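Local coordinates for protein 4-aminobutyrate transaminase (Acinetobacter baumannii, PDB 6WOP) that probably catalyses the pyridoxal 5'-phosphate-dependent transfer of the amino group of 4-aminobutyrate to 2-oxoglutarate, at residues A[44-49]-A[378-383]; A[330-335]-A[406-411]; A[343-348]-A[360-365]; A[368-373]-A[413-418]. All blocks are in the same frame, centred on the assembly; numbering follows the deposited sequence.

Contact 1: residues A[44-49]-A[378-383]; sequences FIDFAG and GLLLLT
I45 and D46 pair in parallel with L379 and L380, bringing a strand from the N-terminal region beside one from the C-terminal region, as in the small domain of fold-type I aminotransferases. The backbone carries the polar part. I45 N donates to G378 O at 2.7 Å, and I45 O accepts from L380 N along a nearly straight N-H...O line (174°). A more bent bond, 136° at the hydrogen, joins F47 N to L380 O. Beyond it the chains separate, and one water links them by donating to F47 O and accepting from L382 N.

The apolar contacts fall into two groups. On the I45 and L379 side, L379 CD1 stands over the centre of the F47 ring, 3.7 Å from the centroid, in a CH-pi contact. The same methyl lies 3.7 Å from I45 CG2, while L381 CD2 lies alongside F47 at CB and CD2. On the other side, A48 CB nestles against L382 CG at 3.7 Å and against L380 CD2 at 3.9 Å. L380 and L382 also pack on T82 and V81 of the second subunit.

The turn at 46-49 is held by D46. Its CG is anti to the backbone N (chi1 179°), and OD1 accepts from A48 N at 2.7 Å and from G49 N, both approaching from one face of the carboxylate; the A48 bond closes an Asx turn and the G49 bond extends it to an Asx motif. Backbone bonding therefore fixes the strand register, the buried carboxylate satisfies the amides of A48 and G49, and the hydrocarbon packing continues past the last direct backbone bond.

Contact 2: residues A[330-335]-A[406-411]; sequences AELVAT and QGLDIL
The carboxylate of E331 is the one flat group that meets the opposite helix, and it does so at a single oxygen: OE1 lies 4.1 Å from L408 CD1. That oxygen is also salt-bridged to R405 NE, on the same helix three residues before L408, so the acid is tied to the same helix its stem packs against. Held anti to the backbone N and extended from there on, the E331 chain passes CG by the L408 methyl at 3.9 Å.

No aromatic ring takes part within the two segments, and the rest is aliphatic packing around L408. Its forked end splits between two sets of neighbours. CD1, carried outward by an extended chi2 (174°), fits between E331 and T335, where it comes within 3.6 Å of T335 OG1. CD2 turns to L332 and meets CD1 of that residue at 3.6 Å. L408 thus wedges into a groove lined by E331, L332 and T335, three residues spanning about one helical turn. One turn further on, L411 CD2 approaches L332 CD1 more loosely, at 4.3 Å.

The two helices run almost in the same direction, with segment axes 10.9 Å apart and crossing at -19°, and the interface between these segments is small. F404 and K412, from the turns of helix 401-416 before and after this one, extend the packing against helix 321-342. Beneath, L332 and L411 both reach F393 of strand 390-393 and L332 also touches V357 of strand 356-361, placing the helix pair side by side on one layer against the sheet.

Contact 3: residues A[343-348]-A[360-365]; sequences TGDVVT and ELETAE
T348 meets E360, and V346 meets E362, at the open end of the beta hairpin formed by strands 347-353 and 356-361, whose first strand is outermost in its sheet within the chain. V347 and L361 form an antiparallel non-hydrogen-bonded pair, and the backbone bonds lie to either side of it. T348 N gives E360 O a nearly linear bond of 2.9 Å, with 173° at the hydrogen. E362 N donates to V346 O in a more bent one (137°), and the same oxygen receives a CA-H...O contact from L361 at 3.1 Å.

Among the side chains, T348 and E362 carry most of the contact. T348 OG1 sits between the backbone N and the carbonyl carbon (chi1 60°), against E360 CG at 3.4 Å, while CG2 packs on E362 CG. One water joins T348 OG1 to E360 OE1. The carboxylate of E360 has its partners outside these segments: OE2 makes salt bridges with R351 of the same hairpin and with K177, and OE1 accepts from N389.

Electrostatics are less favourable at the exposed edge. E362, its first torsion off the staggered positions and its chain extended beyond CG, reaches across to the backbone of D345, and its carboxylate lies 4.3 Å from that of D345 (OE2 to OD1), an arrangement that might raise the proton affinity of either acid. E362 OE1 also stands just 2.8 Å from D345 O, acceptor facing acceptor.

Contact 4: residues A[368-373]-A[413-418]; sequences KVVQNY and QGFATL
Y373 brings its ring close to G414 at the meeting of helix 364-376 with the end of helix 401-416. CG is anti to the backbone N (chi1 177°), which sends the ring across to the other helix; CD1 comes to 3.3 Å from G414 CA, and Q413 C sits over one face. Because G414 has no side chain, the ring can approach this closely. At its far end Y373 OH gives a weak hydrogen bond, 3.3 Å, to Q413 OE1, whose amide plane stands nearly perpendicular to the ring. T417 CG2 touches the CD2 side of the ring at 3.8 Å; its OG1, between the backbone N and the carbonyl carbon (chi1 69°), is turned back to donate to G414 O in its own helix.

V370 uses both methyls on F415. CG2 lies over the ring centre in a CH-pi contact, 3.9 Å from the centroid, and CG1, anti to the backbone N (chi1 168°), reaches CE1. V369 CG1 meets L418 CD2 at 3.7 Å nearer the surface.

Beneath this helix pair lies the sheet: F415 rests on V359 and L361 of strand 356-361, and V370 on L381 of strand 379-384.

Overall arrangement
From the N terminus, strand 43-46 gains its second neighbour, strand 379-384, only at 378-383, so contact 1 closes a loop of more than 300 residues. Contact 2 opens within that loop at 330-335 and closes beyond it at 406-411, crossing contact 1. The short hairpin of contact 3 is nested inside both. Contact 4 then opens at 368-373 and closes last, at 413-418, crossing contacts 1 and 2. Helix 401-416 serves contacts 2 and 4, and its residues also pack on contact 1, through G407, and on contact 3, through F415. Together they tie the seven-stranded sheet to helices 321-342, 364-376 and 401-416.

Contact 1: residues A[44-49]-A[378-383]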
# COMPACT_ATOMS: atom_id res chain seq x y z
N PHE A 44 28.26 15.30 -35.02
CA PHE A 44 26.80 15.33 -34.88
C PHE A 44 26.36 16.68 -34.33
O PHE A 44 27.02 17.25 -33.46
CB PHE A 44 26.30 14.25 -33.95
CG PHE A 44 26.45 12.89 -34.51
CD1 PHE A 44 27.62 12.19 -34.28
CD2 PHE A 44 25.45 12.31 -35.31
CE1 PHE A 44 27.79 10.94 -34.80
CE2 PHE A 44 25.62 11.04 -35.83
CZ PHE A 44 26.79 10.35 -35.58
N ILE A 45 25.29 17.22 -34.88
CA ILE A 45 24.72 18.44 -34.32
C ILE A 45 23.78 17.97 -33.23
O ILE A 45 22.96 17.09 -33.47
CB ILE A 45 23.98 19.27 -35.39
CG1 ILE A 45 24.96 19.79 -36.45
CG2 ILE A 45 23.07 20.36 -34.73
CD1 ILE A 45 24.29 20.37 -37.74
N ASP A 46 23.89 18.54 -32.07
CA ASP A 46 23.15 18.04 -30.91
C ASP A 46 21.81 18.77 -30.78
O ASP A 46 21.76 19.89 -30.27
CB ASP A 46 24.03 18.22 -29.67
CG ASP A 46 23.35 17.74 -28.41
OD1 ASP A 46 22.34 17.00 -28.52
OD2 ASP A 46 23.82 18.14 -27.29
N PHE A 47 20.71 18.13 -31.18
CA PHE A 47 19.39 18.63 -30.80
C PHE A 47 18.79 17.86 -29.62
O PHE A 47 17.56 17.86 -29.44
CB PHE A 47 18.41 18.53 -31.96
CG PHE A 47 18.50 19.69 -32.99
CD1 PHE A 47 19.58 20.57 -32.99
CD2 PHE A 47 17.51 19.85 -33.95
CE1 PHE A 47 19.69 21.62 -33.94
CE2 PHE A 47 17.60 20.92 -34.87
CZ PHE A 47 18.69 21.79 -34.88
N ALA A 48 19.62 17.18 -28.83
CA ALA A 48 19.16 16.41 -27.66
C ALA A 48 19.55 17.04 -26.35
O ALA A 48 18.81 16.89 -25.37
CB ALA A 48 19.75 14.99 -27.69
N GLY A 49 20.71 17.66 -26.28
CA GLY A 49 21.12 18.32 -25.06
C GLY A 49 21.21 17.35 -23.89
O GLY A 49 20.94 17.75 -22.76
N GLY A 378 24.23 13.45 -39.57
CA GLY A 378 24.94 14.25 -38.58
C GLY A 378 24.06 15.13 -37.70
O GLY A 378 24.49 16.23 -37.28
N LEU A 379 22.87 14.66 -37.38
CA LEU A 379 21.90 15.40 -36.57
C LEU A 379 21.26 14.45 -35.56
O LEU A 379 20.66 13.45 -35.94
CB LEU A 379 20.84 16.09 -37.47
CG LEU A 379 19.79 16.82 -36.62
CD1 LEU A 379 20.41 18.05 -35.76
CD2 LEU A 379 18.59 17.20 -37.49
N LEU A 380 21.42 14.72 -34.27
CA LEU A 380 20.92 13.86 -33.21
C LEU A 380 19.57 14.37 -32.76
O LEU A 380 19.50 15.45 -32.16
CB LEU A 380 21.91 13.86 -32.04
CG LEU A 380 21.49 13.14 -30.74
CD1 LEU A 380 21.19 11.67 -31.01
CD2 LEU A 380 22.58 13.22 -29.68
N LEU A 381 18.51 13.56 -32.95
CA LEU A 381 17.13 13.90 -32.64
C LEU A 381 16.53 12.93 -31.64
O LEU A 381 16.77 11.72 -31.74
CB LEU A 381 16.23 13.85 -33.92
CG LEU A 381 16.49 14.89 -35.01
CD1 LEU A 381 15.56 14.71 -36.27
CD2 LEU A 381 16.32 16.27 -34.36
N LEU A 382 15.71 13.45 -30.71
CA LEU A 382 14.96 12.61 -29.78
C LEU A 382 13.47 12.53 -30.11
O LEU A 382 12.86 13.51 -30.55
CB LEU A 382 15.07 13.14 -28.36
CG LEU A 382 16.48 13.37 -27.80
CD1 LEU A 382 16.33 14.09 -26.49
CD2 LEU A 382 17.21 12.03 -27.63
N THR A 383 12.86 11.37 -29.81
CA THR A 383 11.41 11.22 -29.87
C THR A 383 10.78 11.15 -28.48
O THR A 383 11.46 11.10 -27.45
CB THR A 383 10.99 9.98 -30.68
OG1 THR A 383 11.54 8.80 -30.07
CG2 THR A 383 11.44 10.12 -32.16
O HOH W 1 15.60 16.21 -30.90

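Contact 2: residues A[330-335]-A[406-411]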
# COMPACT_ATOMS: atom_id res chain seq x y z
N ALA A 330 11.27 30.38 -32.22
CA ALA A 330 10.47 30.97 -33.27
C ALA A 330 10.93 30.48 -34.64
O ALA A 330 10.11 30.17 -35.51
CB ALA A 330 10.52 32.50 -33.18
N GLU A 331 12.26 30.38 -34.83
CA GLU A 331 12.83 29.99 -36.12
C GLU A 331 12.57 28.52 -36.40
O GLU A 331 12.24 28.14 -37.54
CB GLU A 331 14.33 30.28 -36.15
CG GLU A 331 14.94 29.93 -37.49
CD GLU A 331 16.39 30.33 -37.67
OE1 GLU A 331 16.92 30.07 -38.77
OE2 GLU A 331 16.98 30.92 -36.74
N LEU A 332 12.72 27.67 -35.36
CA LEU A 332 12.33 26.28 -35.53
C LEU A 332 10.83 26.14 -35.82
O LEU A 332 10.45 25.29 -36.63
CB LEU A 332 12.73 25.47 -34.29
CG LEU A 332 12.10 24.07 -34.14
CD1 LEU A 332 12.41 23.18 -35.30
CD2 LEU A 332 12.63 23.38 -32.85
N VAL A 333 9.96 26.91 -35.16
CA VAL A 333 8.53 26.75 -35.42
C VAL A 333 8.21 27.12 -36.88
O VAL A 333 7.46 26.41 -37.56
CB VAL A 333 7.69 27.55 -34.40
CG1 VAL A 333 6.26 27.73 -34.86
CG2 VAL A 333 7.61 26.80 -33.07
N ALA A 334 8.80 28.21 -37.39
CA ALA A 334 8.54 28.56 -38.79
C ALA A 334 8.99 27.45 -39.73
O ALA A 334 8.37 27.24 -40.77
CB ALA A 334 9.23 29.88 -39.14
N THR A 335 10.12 26.79 -39.43
CA THR A 335 10.56 25.65 -40.23
C THR A 335 9.55 24.50 -40.16
O THR A 335 9.25 23.86 -41.18
CB THR A 335 11.93 25.20 -39.74
OG1 THR A 335 12.90 26.10 -40.25
CG2 THR A 335 12.32 23.87 -40.28
N GLN A 406 21.79 24.71 -40.04
CA GLN A 406 22.18 23.46 -40.71
C GLN A 406 21.35 22.29 -40.20
O GLN A 406 20.99 21.39 -40.97
CB GLN A 406 23.64 23.17 -40.44
CG GLN A 406 24.25 22.05 -41.25
CD GLN A 406 25.72 21.93 -40.95
OE1 GLN A 406 26.27 22.83 -40.32
NE2 GLN A 406 26.34 20.82 -41.33
N GLY A 407 21.11 22.29 -38.89
CA GLY A 407 20.27 21.27 -38.27
C GLY A 407 18.87 21.32 -38.82
O GLY A 407 18.28 20.29 -39.07
N LEU A 408 18.34 22.54 -39.05
CA LEU A 408 16.96 22.64 -39.56
C LEU A 408 16.90 22.24 -41.02
O LEU A 408 15.89 21.72 -41.49
CB LEU A 408 16.44 24.06 -39.40
CG LEU A 408 16.30 24.70 -38.03
CD1 LEU A 408 15.90 26.17 -38.18
CD2 LEU A 408 15.36 23.92 -37.16
N ASP A 409 17.99 22.47 -41.77
CA ASP A 409 18.03 22.00 -43.15
C ASP A 409 18.07 20.47 -43.21
O ASP A 409 17.44 19.86 -44.08
CB ASP A 409 19.22 22.62 -43.87
CG ASP A 409 19.08 24.15 -44.09
OD1 ASP A 409 17.95 24.69 -43.94
OD2 ASP A 409 20.12 24.80 -44.41
N ILE A 410 18.85 19.82 -42.34
CA ILE A 410 18.85 18.36 -42.34
C ILE A 410 17.47 17.84 -41.95
O ILE A 410 16.98 16.86 -42.53
CB ILE A 410 19.94 17.84 -41.37
CG1 ILE A 410 21.35 18.26 -41.87
CG2 ILE A 410 19.85 16.33 -41.22
CD1 ILE A 410 22.37 18.37 -40.69
N LEU A 411 16.84 18.46 -40.94
CA LEU A 411 15.49 18.07 -40.52
C LEU A 411 14.54 18.11 -41.70
O LEU A 411 13.80 17.15 -41.96
CB LEU A 411 15.01 19.00 -39.40
CG LEU A 411 13.57 18.82 -38.87
CD1 LEU A 411 13.49 17.63 -37.91
CD2 LEU A 411 13.13 20.05 -38.12

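Contact 3: residues A[343-348]-A[360-365]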
# COMPACT_ATOMS: atom_id res chain seq x y z
N THR A 343 4.46 19.04 -46.89
CA THR A 343 4.11 17.63 -46.78
C THR A 343 2.60 17.39 -46.80
O THR A 343 1.77 18.28 -46.55
CB THR A 343 4.66 17.02 -45.49
OG1 THR A 343 4.24 17.80 -44.37
CG2 THR A 343 6.16 16.98 -45.49
N GLY A 344 2.26 16.13 -47.05
CA GLY A 344 0.87 15.74 -47.22
C GLY A 344 0.25 15.27 -45.92
O GLY A 344 -0.42 16.05 -45.24
N ASP A 345 0.46 14.00 -45.56
CA ASP A 345 -0.26 13.46 -44.42
C ASP A 345 0.70 13.09 -43.30
O ASP A 345 0.74 11.92 -42.90
CB ASP A 345 -1.05 12.19 -44.79
CG ASP A 345 -2.33 12.50 -45.54
OD1 ASP A 345 -3.14 13.33 -45.06
OD2 ASP A 345 -2.53 11.89 -46.62
N VAL A 346 1.52 14.04 -42.83
CA VAL A 346 2.63 13.73 -41.94
C VAL A 346 2.53 14.48 -40.61
O VAL A 346 2.61 13.87 -39.55
CB VAL A 346 3.98 13.99 -42.63
CG1 VAL A 346 4.09 13.10 -43.84
CG2 VAL A 346 4.13 15.37 -42.99
N VAL A 347 2.40 15.80 -40.68
CA VAL A 347 2.43 16.61 -39.46
C VAL A 347 1.02 16.78 -38.92
O VAL A 347 0.12 17.18 -39.66
CB VAL A 347 3.08 17.98 -39.73
CG1 VAL A 347 2.92 18.87 -38.51
CG2 VAL A 347 4.59 17.80 -39.99
N THR A 348 0.81 16.46 -37.62
CA THR A 348 -0.51 16.63 -37.00
C THR A 348 -0.57 17.75 -35.97
O THR A 348 -1.68 18.23 -35.68
CB THR A 348 -0.98 15.35 -36.29
OG1 THR A 348 -0.05 15.00 -35.25
CG2 THR A 348 -1.18 14.20 -37.23
N GLU A 360 4.54 16.68 -33.84
CA GLU A 360 3.91 15.36 -33.76
C GLU A 360 3.58 14.89 -35.17
O GLU A 360 3.08 15.67 -36.01
CB GLU A 360 2.62 15.36 -32.92
CG GLU A 360 2.00 13.95 -32.81
CD GLU A 360 1.05 13.85 -31.63
OE1 GLU A 360 0.19 12.94 -31.57
OE2 GLU A 360 1.15 14.75 -30.79
N LEU A 361 3.85 13.63 -35.43
CA LEU A 361 3.62 13.07 -36.75
C LEU A 361 2.49 12.06 -36.65
O LEU A 361 2.10 11.64 -35.56
CB LEU A 361 4.90 12.44 -37.31
CG LEU A 361 6.12 13.36 -37.59
CD1 LEU A 361 6.92 13.67 -36.39
CD2 LEU A 361 7.07 12.70 -38.56
N GLU A 362 1.96 11.67 -37.80
CA GLU A 362 0.85 10.72 -37.77
C GLU A 362 1.25 9.41 -37.10
O GLU A 362 0.49 8.85 -36.31
CB GLU A 362 0.33 10.46 -39.18
CG GLU A 362 -1.00 11.09 -39.33
CD GLU A 362 -1.43 11.19 -40.74
OE1 GLU A 362 -1.01 10.30 -41.53
OE2 GLU A 362 -2.19 12.15 -41.05
N THR A 363 2.49 9.00 -37.26
CA THR A 363 2.92 7.64 -37.01
C THR A 363 4.32 7.62 -36.41
O THR A 363 5.16 8.46 -36.76
CB THR A 363 2.87 6.95 -38.36
OG1 THR A 363 1.52 6.54 -38.63
CG2 THR A 363 3.81 5.88 -38.46
N ALA A 364 4.60 6.66 -35.52
CA ALA A 364 5.97 6.54 -35.02
C ALA A 364 6.92 6.03 -36.09
O ALA A 364 8.12 6.33 -36.03
CB ALA A 364 6.04 5.62 -33.82
N GLU A 365 6.43 5.23 -37.03
CA GLU A 365 7.28 4.87 -38.17
C GLU A 365 7.73 6.12 -38.90
O GLU A 365 8.89 6.21 -39.33
CB GLU A 365 6.53 3.93 -39.11
CG GLU A 365 6.26 2.53 -38.55
CD GLU A 365 5.30 2.47 -37.34
OE1 GLU A 365 4.38 3.32 -37.19
OE2 GLU A 365 5.46 1.53 -36.52
O HOH W 2 -1.12 12.71 -34.09

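Contact 4: residues A[368-373]-A[413-418]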
# COMPACT_ATOMS: atom_id res chain seq x y z
N LYS A 368 10.45 7.79 -36.81
CA LYS A 368 11.71 7.07 -36.88
C LYS A 368 12.39 7.29 -38.23
O LYS A 368 13.63 7.34 -38.29
CB LYS A 368 11.52 5.57 -36.65
CG LYS A 368 11.16 5.16 -35.26
CD LYS A 368 11.93 5.94 -34.27
CE LYS A 368 12.80 5.01 -33.41
NZ LYS A 368 13.28 5.61 -32.10
N VAL A 369 11.63 7.44 -39.30
CA VAL A 369 12.27 7.67 -40.60
C VAL A 369 13.06 8.98 -40.56
O VAL A 369 14.21 9.04 -40.98
CB VAL A 369 11.22 7.65 -41.74
CG1 VAL A 369 11.79 8.29 -43.01
CG2 VAL A 369 10.75 6.19 -42.03
N VAL A 370 12.46 10.03 -40.00
CA VAL A 370 13.12 11.33 -39.91
C VAL A 370 14.31 11.26 -38.95
O VAL A 370 15.41 11.75 -39.25
CB VAL A 370 12.09 12.40 -39.47
CG1 VAL A 370 12.79 13.75 -39.07
CG2 VAL A 370 11.00 12.59 -40.54
N GLN A 371 14.08 10.68 -37.77
CA GLN A 371 15.13 10.53 -36.78
C GLN A 371 16.31 9.79 -37.37
O GLN A 371 17.47 10.17 -37.12
CB GLN A 371 14.59 9.80 -35.55
CG GLN A 371 15.65 9.60 -34.47
CD GLN A 371 15.12 8.87 -33.24
OE1 GLN A 371 14.54 7.76 -33.33
NE2 GLN A 371 15.32 9.47 -32.10
N ASN A 372 16.06 8.70 -38.11
CA ASN A 372 17.22 7.95 -38.58
C ASN A 372 17.88 8.63 -39.78
O ASN A 372 19.11 8.63 -39.89
CB ASN A 372 16.85 6.50 -38.92
CG ASN A 372 16.20 5.79 -37.73
OD1 ASN A 372 16.09 6.37 -36.64
ND2 ASN A 372 15.78 4.54 -37.93
N TYR A 373 17.12 9.30 -40.65
CA TYR A 373 17.76 10.12 -41.68
C TYR A 373 18.67 11.15 -41.04
O TYR A 373 19.79 11.39 -41.51
CB TYR A 373 16.74 10.83 -42.53
CG TYR A 373 17.40 11.73 -43.54
CD1 TYR A 373 17.75 13.04 -43.22
CD2 TYR A 373 17.70 11.26 -44.81
CE1 TYR A 373 18.36 13.84 -44.13
CE2 TYR A 373 18.33 12.06 -45.71
CZ TYR A 373 18.63 13.36 -45.37
OH TYR A 373 19.24 14.17 -46.27
N GLN A 413 15.26 17.94 -44.90
CA GLN A 413 15.57 16.88 -45.85
C GLN A 413 15.03 15.55 -45.36
O GLN A 413 14.51 14.75 -46.15
CB GLN A 413 17.08 16.79 -46.09
CG GLN A 413 17.66 18.00 -46.80
CD GLN A 413 19.16 18.20 -46.49
OE1 GLN A 413 19.79 17.40 -45.77
NE2 GLN A 413 19.72 19.30 -46.99
N GLY A 414 15.11 15.31 -44.05
CA GLY A 414 14.58 14.06 -43.52
C GLY A 414 13.09 13.92 -43.76
O GLY A 414 12.62 12.87 -44.20
N PHE A 415 12.33 14.99 -43.48
CA PHE A 415 10.90 14.96 -43.78
C PHE A 415 10.66 14.77 -45.26
O PHE A 415 9.70 14.10 -45.65
CB PHE A 415 10.22 16.25 -43.31
CG PHE A 415 9.81 16.22 -41.87
CD1 PHE A 415 10.70 16.63 -40.88
CD2 PHE A 415 8.56 15.78 -41.50
CE1 PHE A 415 10.33 16.60 -39.54
CE2 PHE A 415 8.18 15.74 -40.14
CZ PHE A 415 9.04 16.18 -39.18
N ALA A 416 11.53 15.32 -46.11
CA ALA A 416 11.29 15.19 -47.53
C ALA A 416 11.42 13.74 -47.99
O ALA A 416 10.80 13.36 -48.99
CB ALA A 416 12.23 16.11 -48.32
N THR A 417 12.20 12.90 -47.29
CA THR A 417 12.28 11.50 -47.71
C THR A 417 10.99 10.74 -47.42
O THR A 417 10.87 9.60 -47.86
CB THR A 417 13.45 10.79 -47.02
OG1 THR A 417 13.19 10.65 -45.61
CG2 THR A 417 14.74 11.55 -47.21
N LEU A 418 10.07 11.33 -46.65
CA LEU A 418 8.69 10.87 -46.47
C LEU A 418 7.90 11.06 -47.74
O LEU A 418 7.11 10.19 -48.12
CB LEU A 418 8.00 11.66 -45.35
CG LEU A 418 8.42 11.50 -43.90
CD1 LEU A 418 7.35 12.15 -43.03
CD2 LEU A 418 8.59 10.03 -43.56